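Local atomic coordinates of CurD (Moorea producens 3L, PDB entry 5KP7), a protein that probably acts as a hydroxymethylglutaryl-CoA synthase-type acyltransferase of the thiolase-like superfamily and binds 4'-phosphopantetheine. Residues A[29-34]-A[88-93]; A[205-210]-A[369-374]. The protein carries 3 engineered substitutions. All blocks are in the same frame, centred on the assembly; numbering follows the deposited sequence. Where two conformers were deposited one is given.

Interaction 1 (A[29-34]-A[88-93])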
ATOM      1  N   GLY A  29       7.790  19.891  -1.834  1.00 26.17           N
ATOM      2  CA  GLY A  29       6.869  18.769  -1.948  1.00 25.33           C
ATOM      3  C   GLY A  29       6.858  18.145  -3.316  1.00 24.44           C
ATOM      4  O   GLY A  29       7.891  18.143  -4.022  1.00 24.23           O
ATOM      5  N   ILE A  30       5.693  17.628  -3.699  1.00 23.87           N
ATOM      6  CA  ILE A  30       5.579  16.855  -4.915  1.00 23.36           C
ATOM      7  C   ILE A  30       5.240  17.804  -6.046  1.00 24.03           C
ATOM      8  O   ILE A  30       4.160  18.393  -6.046  1.00 24.98           O
ATOM      9  CB  ILE A  30       4.506  15.736  -4.792  1.00 23.07           C
ATOM     10  CG1 ILE A  30       4.888  14.771  -3.657  1.00 22.64           C
ATOM     11  CG2 ILE A  30       4.392  14.983  -6.099  1.00 22.80           C
ATOM     12  CD1 ILE A  30       3.784  13.795  -3.263  1.00 22.68           C
ATOM     13  N   GLU A  31       6.178  17.940  -6.991  1.00 24.03           N
ATOM     14  CA  GLU A  31       6.001  18.737  -8.217  1.00 24.97           C
ATOM     15  C   GLU A  31       5.194  18.002  -9.272  1.00 24.88           C
ATOM     16  O   GLU A  31       4.421  18.608 -10.005  1.00 25.84           O
ATOM     17  CB  GLU A  31       7.393  19.120  -8.786  1.00 25.54           C
ATOM     18  CG  GLU A  31       7.363  19.809 -10.133  1.00 26.72           C
ATOM     19  CD  GLU A  31       8.704  20.277 -10.661  1.00 27.40           C
ATOM     20  OE1 GLU A  31       9.612  20.599  -9.860  1.00 27.76           O
ATOM     21  OE2 GLU A  31       8.829  20.358 -11.914  1.00 28.49           O
ATOM     22  N   ALA A  32       5.368  16.688  -9.350  1.00 24.12           N
ATOM     23  CA  ALA A  32       4.648  15.863 -10.314  1.00 24.46           C
ATOM     24  C   ALA A  32       4.511  14.451  -9.790  1.00 23.67           C
ATOM     25  O   ALA A  32       5.363  13.980  -9.033  1.00 22.77           O
ATOM     26  CB  ALA A  32       5.369  15.873 -11.658  1.00 25.01           C
ATOM     27  N   LEU A  33       3.393  13.809 -10.143  1.00 24.19           N
ATOM     28  CA  LEU A  33       3.108  12.455  -9.679  1.00 23.77           C
ATOM     29  C   LEU A  33       2.529  11.688 -10.858  1.00 23.74           C
ATOM     30  O   LEU A  33       1.578  12.157 -11.511  1.00 24.58           O
ATOM     31  CB  LEU A  33       2.073  12.500  -8.533  1.00 24.87           C
ATOM     32  CG  LEU A  33       1.666  11.182  -7.833  1.00 25.18           C
ATOM     33  CD1 LEU A  33       1.045  11.473  -6.486  1.00 26.21           C
ATOM     34  CD2 LEU A  33       0.692  10.350  -8.636  1.00 25.86           C
ATOM     35  N   SER A  34       3.037  10.486 -11.080  0.50 22.91           N
ATOM     36  CA  SER A  34       2.549   9.651 -12.163  0.50 23.07           C
ATOM     37  C   SER A  34       2.477   8.204 -11.687  0.50 22.52           C
ATOM     38  O   SER A  34       3.223   7.801 -10.779  0.50 21.98           O
ATOM     39  CB  SER A  34       3.431   9.842 -13.390  0.50 23.52           C
ATOM     40  OG  SER A  34       3.051   8.967 -14.425  0.50 23.80           O
ATOM     41  N   ASP A  88       8.993  13.126 -19.664  1.00 30.32           N
ATOM     42  CA  ASP A  88       8.597  13.631 -20.994  1.00 32.67           C
ATOM     43  C   ASP A  88       8.177  15.092 -20.983  1.00 34.37           C
ATOM     44  O   ASP A  88       8.353  15.768 -22.004  1.00 34.91           O
ATOM     45  CB  ASP A  88       7.426  12.854 -21.558  1.00 33.21           C
ATOM     46  CG  ASP A  88       7.798  11.458 -22.053  1.00 34.00           C
ATOM     47  OD1 ASP A  88       8.977  11.104 -22.251  1.00 35.08           O
ATOM     48  OD2 ASP A  88       6.839  10.713 -22.305  1.00 36.00           O
ATOM     49  N   ARG A  89       7.551  15.538 -19.891  1.00 34.89           N
ATOM     50  CA  ARG A  89       7.072  16.932 -19.753  1.00 37.51           C
ATOM     51  C   ARG A  89       8.185  17.928 -19.444  1.00 36.55           C
ATOM     52  O   ARG A  89       8.083  19.103 -19.804  1.00 37.03           O
ATOM     53  CB  ARG A  89       5.977  17.017 -18.679  1.00 39.63           C
ATOM     54  CG  ARG A  89       4.639  16.516 -19.186  1.00 43.33           C
ATOM     55  CD  ARG A  89       3.665  16.045 -18.104  1.00 45.81           C
ATOM     56  NE  ARG A  89       3.515  16.942 -16.935  1.00 47.46           N
ATOM     57  CZ  ARG A  89       3.827  16.652 -15.653  1.00 48.64           C
ATOM     58  NH1 ARG A  89       4.362  15.501 -15.310  1.00 44.33           N
ATOM     59  NH2 ARG A  89       3.609  17.561 -14.677  1.00 50.66           N
ATOM     60  N   LEU A  90       9.281  17.476 -18.836  1.00 34.03           N
ATOM     61  CA  LEU A  90      10.331  18.405 -18.430  1.00 34.25           C
ATOM     62  C   LEU A  90      11.121  19.012 -19.588  1.00 35.41           C
ATOM     63  O   LEU A  90      11.447  18.354 -20.580  1.00 36.00           O
ATOM     64  CB  LEU A  90      11.312  17.721 -17.482  1.00 32.63           C
ATOM     65  CG  LEU A  90      10.703  17.190 -16.192  1.00 31.19           C
ATOM     66  CD1 LEU A  90      11.752  16.435 -15.382  1.00 30.22           C
ATOM     67  CD2 LEU A  90      10.077  18.280 -15.338  1.00 31.37           C
ATOM     68  N   SER A  91      11.472  20.284 -19.439  1.00 36.76           N
ATOM     69  CA  SER A  91      12.496  20.878 -20.277  1.00 37.62           C
ATOM     70  C   SER A  91      13.823  20.121 -20.068  1.00 38.07           C
ATOM     71  O   SER A  91      14.010  19.432 -19.033  1.00 35.67           O
ATOM     72  CB  SER A  91      12.678  22.358 -19.908  1.00 38.37           C
ATOM     73  OG  SER A  91      13.268  22.491 -18.624  1.00 36.93           O
ATOM     74  N   ASP A  92      14.743  20.225 -21.028  1.00 39.68           N
ATOM     75  CA  ASP A  92      16.061  19.596 -20.874  1.00 40.43           C
ATOM     76  C   ASP A  92      16.754  20.085 -19.603  1.00 39.28           C
ATOM     77  O   ASP A  92      17.324  19.275 -18.845  1.00 37.65           O
ATOM     78  CB  ASP A  92      16.984  19.886 -22.061  1.00 43.69           C
ATOM     79  CG  ASP A  92      16.507  19.256 -23.354  1.00 46.48           C
ATOM     80  OD1 ASP A  92      15.627  18.364 -23.313  1.00 49.43           O
ATOM     81  OD2 ASP A  92      17.016  19.667 -24.429  1.00 50.90           O
ATOM     82  N   ALA A  93      16.697  21.400 -19.384  1.00 38.37           N
ATOM     83  CA  ALA A  93      17.267  22.015 -18.190  1.00 37.64           C
ATOM     84  C   ALA A  93      16.696  21.406 -16.908  1.00 36.05           C
ATOM     85  O   ALA A  93      17.450  21.105 -15.983  1.00 35.19           O
ATOM     86  CB  ALA A  93      17.032  23.516 -18.193  1.00 38.97           C
TER
HETATM   87  O   HOH W   1       2.762  18.159 -12.198  1.00 39.21           O
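At the edge of the Arg89 guanidinium, close to its plane, sits the methyl group of Ala32. Its CB lies 3.8 Å from NH1 and 3.9 Å from NH2 of Arg89, so it faces the terminal side of the group, and residues 29-34 place nothing over either guanidinium face. The strand it rises from belongs to a mixed sheet of the thiolase-like fold, between strands 195-202 and 208-219. A classic beta bulge interrupts that strand where Glu31 and Ala32 both face Leu200 of strand 195-202. The chain turns a corner there, and Ala32 points toward the end of helix 75-89, where it also packs on Ile86, while Leu33 points away and meets Ala331 of helix 325-336.

Arg89 reaches the strand through a bend at chi3 (46°), which turns the guanidinium back toward Ala32. No direct hydrogen bond crosses the contact. A water bridges it instead, donating to Glu31 O at 2.8 Å and accepting a weak bond from Arg89 NH2 at 2.7 Å.

The carboxylate of Glu31 stays apart from the arginine, with OE2 of Glu31 6.5 Å from NH2 of Arg89. OE1 is engaged elsewhere, by a salt bridge to Lys161 and a hydrogen bond with Ser202 OG, partners that would probably favour the charged form. With CG anti to the backbone N (chi1 173°) and the chain extended beyond it, the side chain runs out at a slant to that of Leu90, and Glu31 OE2 comes to 4.2 Å from Leu90 CD2.

Interaction 2 (A[205-210]-A[369-374]). Engineered in segment 369-374: Ala369 (natural residue Gln), Ala371 (natural residue Gln).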
ATOM      1  N   PRO A 205       6.277  22.709  -5.488  1.00 29.47           N
ATOM      2  CA  PRO A 205       5.389  21.539  -5.330  1.00 28.95           C
ATOM      3  C   PRO A 205       4.017  21.765  -5.929  1.00 29.10           C
ATOM      4  O   PRO A 205       3.063  22.035  -5.205  1.00 29.98           O
ATOM      5  CB  PRO A 205       5.307  21.387  -3.808  1.00 28.77           C
ATOM      6  CG  PRO A 205       5.479  22.753  -3.298  1.00 29.82           C
ATOM      7  CD  PRO A 205       6.508  23.377  -4.195  1.00 30.10           C
ATOM      8  N   HIS A 206       3.928  21.650  -7.246  1.00 28.99           N
ATOM      9  CA  HIS A 206       2.684  21.905  -7.961  1.00 29.72           C
ATOM     10  C   HIS A 206       1.525  21.001  -7.566  1.00 29.06           C
ATOM     11  O   HIS A 206       0.378  21.422  -7.722  1.00 29.80           O
ATOM     12  CB  HIS A 206       2.858  21.780  -9.472  1.00 30.56           C
ATOM     13  CG  HIS A 206       3.913  22.683 -10.039  1.00 31.84           C
ATOM     14  ND1 HIS A 206       4.052  24.001  -9.657  1.00 33.82           N
ATOM     15  CD2 HIS A 206       4.856  22.467 -10.982  1.00 32.54           C
ATOM     16  CE1 HIS A 206       5.057  24.547 -10.316  1.00 34.19           C
ATOM     17  NE2 HIS A 206       5.567  23.636 -11.121  1.00 33.98           N
ATOM     18  N   ILE A 207       1.811  19.785  -7.109  1.00 27.59           N
ATOM     19  CA  ILE A 207       0.760  18.812  -6.744  1.00 27.41           C
ATOM     20  C   ILE A 207       0.481  18.755  -5.238  1.00 27.17           C
ATOM     21  O   ILE A 207      -0.686  18.834  -4.826  1.00 27.56           O
ATOM     22  CB  ILE A 207       1.096  17.397  -7.239  1.00 26.76           C
ATOM     23  CG1 ILE A 207       1.333  17.363  -8.756  1.00 26.99           C
ATOM     24  CG2 ILE A 207       0.021  16.385  -6.831  1.00 26.62           C
ATOM     25  CD1 ILE A 207       0.179  17.845  -9.590  1.00 28.05           C
ATOM     26  N   PHE A 208       1.529  18.618  -4.416  1.00 26.22           N
ATOM     27  CA  PHE A 208       1.357  18.384  -2.977  1.00 26.05           C
ATOM     28  C   PHE A 208       2.378  19.174  -2.211  1.00 26.13           C
ATOM     29  O   PHE A 208       3.568  18.850  -2.247  1.00 25.70           O
ATOM     30  CB  PHE A 208       1.478  16.876  -2.670  1.00 25.26           C
ATOM     31  CG  PHE A 208       1.046  16.444  -1.273  1.00 25.36           C
ATOM     32  CD1 PHE A 208      -0.259  16.650  -0.816  1.00 26.00           C
ATOM     33  CD2 PHE A 208       1.927  15.755  -0.426  1.00 25.33           C
ATOM     34  CE1 PHE A 208      -0.668  16.179   0.434  1.00 25.84           C
ATOM     35  CE2 PHE A 208       1.516  15.288   0.825  1.00 25.42           C
ATOM     36  CZ  PHE A 208       0.209  15.503   1.250  1.00 25.80           C
ATOM     37  N   GLN A 209       1.907  20.206  -1.508  1.00 26.48           N
ATOM     38  CA  GLN A 209       2.748  21.094  -0.729  0.50 27.02           C
ATOM     39  C   GLN A 209       2.891  20.498   0.689  1.00 26.50           C
ATOM     40  O   GLN A 209       1.919  20.467   1.421  1.00 26.23           O
ATOM     41  CB  GLN A 209       2.097  22.496  -0.728  0.50 28.32           C
ATOM     42  CG  GLN A 209       1.951  23.136  -2.130  0.50 29.07           C
ATOM     43  CD  GLN A 209       0.582  22.993  -2.840  0.50 29.68           C
ATOM     44  OE1 GLN A 209      -0.487  23.087  -2.217  0.50 29.68           O
ATOM     45  NE2 GLN A 209       0.623  22.857  -4.194  0.50 29.98           N
ATOM     46  N   ILE A 210       4.087  20.036   1.047  1.00 25.82           N
ATOM     47  CA  ILE A 210       4.345  19.402   2.337  1.00 25.72           C
ATOM     48  C   ILE A 210       4.254  20.379   3.517  1.00 26.33           C
ATOM     49  O   ILE A 210       4.717  21.511   3.429  1.00 27.33           O
ATOM     50  CB  ILE A 210       5.739  18.679   2.310  1.00 25.17           C
ATOM     51  CG1 ILE A 210       5.660  17.400   1.464  1.00 24.79           C
ATOM     52  CG2 ILE A 210       6.282  18.376   3.700  1.00 25.31           C
ATOM     53  CD1 ILE A 210       4.943  16.221   2.104  1.00 24.65           C
ATOM     54  N   ALA A 369      -6.222  20.052 -10.737  1.00 31.97           N
ATOM     55  CA  ALA A 369      -6.449  20.124 -12.188  1.00 33.10           C
ATOM     56  C   ALA A 369      -5.282  19.515 -12.953  1.00 32.96           C
ATOM     57  O   ALA A 369      -5.500  18.764 -13.896  1.00 33.38           O
ATOM     58  CB  ALA A 369      -6.711  21.548 -12.625  1.00 34.11           C
ATOM     59  N   ILE A 370      -4.053  19.816 -12.542  1.00 32.85           N
ATOM     60  CA  ILE A 370      -2.865  19.168 -13.147  1.00 32.59           C
ATOM     61  C   ILE A 370      -2.931  17.655 -12.962  1.00 32.23           C
ATOM     62  O   ILE A 370      -2.740  16.886 -13.912  1.00 32.24           O
ATOM     63  CB  ILE A 370      -1.535  19.743 -12.598  1.00 32.65           C
ATOM     64  CG1 ILE A 370      -1.372  21.228 -13.001  1.00 34.16           C
ATOM     65  CG2 ILE A 370      -0.349  18.932 -13.115  1.00 32.31           C
ATOM     66  CD1 ILE A 370      -0.374  21.974 -12.135  1.00 34.42           C
ATOM     67  N   ALA A 371      -3.211  17.218 -11.742  1.00 31.93           N
ATOM     68  CA  ALA A 371      -3.327  15.789 -11.474  1.00 32.14           C
ATOM     69  C   ALA A 371      -4.358  15.081 -12.370  1.00 32.97           C
ATOM     70  O   ALA A 371      -4.098  13.989 -12.878  1.00 32.89           O
ATOM     71  CB  ALA A 371      -3.650  15.559  -9.997  1.00 31.44           C
ATOM     72  N   ALA A 372      -5.503  15.720 -12.591  1.00 34.28           N
ATOM     73  CA  ALA A 372      -6.584  15.158 -13.412  1.00 35.80           C
ATOM     74  C   ALA A 372      -6.136  14.916 -14.847  1.00 36.51           C
ATOM     75  O   ALA A 372      -6.583  13.972 -15.478  1.00 37.04           O
ATOM     76  CB  ALA A 372      -7.815  16.073 -13.407  1.00 36.97           C
ATOM     77  N   GLN A 373      -5.235  15.754 -15.350  1.00 38.25           N
ATOM     78  CA  GLN A 373      -4.726  15.608 -16.725  1.00 39.28           C
ATOM     79  C   GLN A 373      -3.943  14.327 -16.952  1.00 38.00           C
ATOM     80  O   GLN A 373      -3.734  13.942 -18.088  1.00 38.12           O
ATOM     81  CB  GLN A 373      -3.842  16.798 -17.125  1.00 41.64           C
ATOM     82  CG  GLN A 373      -4.571  18.121 -17.203  1.00 44.28           C
ATOM     83  CD  GLN A 373      -5.652  18.081 -18.251  1.00 47.47           C
ATOM     84  OE1 GLN A 373      -6.809  17.746 -17.954  1.00 49.67           O
ATOM     85  NE2 GLN A 373      -5.279  18.364 -19.500  1.00 49.33           N
ATOM     86  N   GLN A 374      -3.522  13.651 -15.885  1.00 35.67           N
ATOM     87  CA  GLN A 374      -2.770  12.417 -16.028  1.00 34.39           C
ATOM     88  C   GLN A 374      -3.637  11.233 -16.468  1.00 32.74           C
ATOM     89  O   GLN A 374      -3.115  10.235 -16.983  1.00 31.57           O
ATOM     90  CB  GLN A 374      -2.002  12.104 -14.721  1.00 35.19           C
ATOM     91  CG  GLN A 374      -1.123  13.277 -14.212  1.00 36.80           C
ATOM     92  CD  GLN A 374      -0.372  14.027 -15.325  1.00 38.64           C
ATOM     93  OE1 GLN A 374       0.421  13.425 -16.056  1.00 39.97           O
ATOM     94  NE2 GLN A 374      -0.615  15.350 -15.454  1.00 40.15           N
TER
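Apolar packing carries the whole contact, and Ile370 touches both His206 and Ile207, one with each branch. Its CG2 branch meets the CD1 tip of Ile207 at 3.7 Å, and its CB lies 3.9 Å from that same Ile207 methyl. The other branch of Ile370 runs to His206, where Ile370 CD1 stops 4.2 Å from His206 CB; the imidazole itself is not what touches. Ile207 sets CG1 beside its backbone N (chi1 -56°) and bends again at chi2, which brings CD1 toward the helix. Ile207 CD1 also lies 4.1 Å from Ala371 N and 4.5 Å from Ala371 CB. Ala371 is an engineered residue, glutamine in the natural sequence. Both Ile207 and Ala371 pack in addition on Ile334 of helix 325-336.

The strand side is shaped by a classic beta bulge: Ile207 and Phe208 both face Ile30 as the chain enters strand 208-219 of the thiolase-like fold, and Ile370 and Ala371 of helix 365-372 pack against Ile207 of this bulge.

No hydrogen bond crosses between the two segments; the side-chain bond of Gln374 stays within its own. There Gln374 NE2 reaches back to Ile370 O at 3.0 Å. This bond is nearly straight (169°) at the hydrogen, though the nitrogen stands above the carbonyl plane.

From the N terminus, strand 29-36 comes first, and interaction 1 closes when the chain returns through residues 88-93 after 53 intervening residues. Interaction 2 opens only later, at 205-210, and closes at 369-374 after a much longer excursion of 158 residues. The two loops are therefore in series, neither nested nor crossed. They meet in space all the same, with centres about 11 Å apart, because strands 29-36 and 208-219 are antiparallel neighbours: Ile30 N lies 2.8 Å from Phe208 O, a probable hydrogen bond. Through this pair the junction of helices 75-89 and 92-96 and helix 365-372 are tied to one sheet.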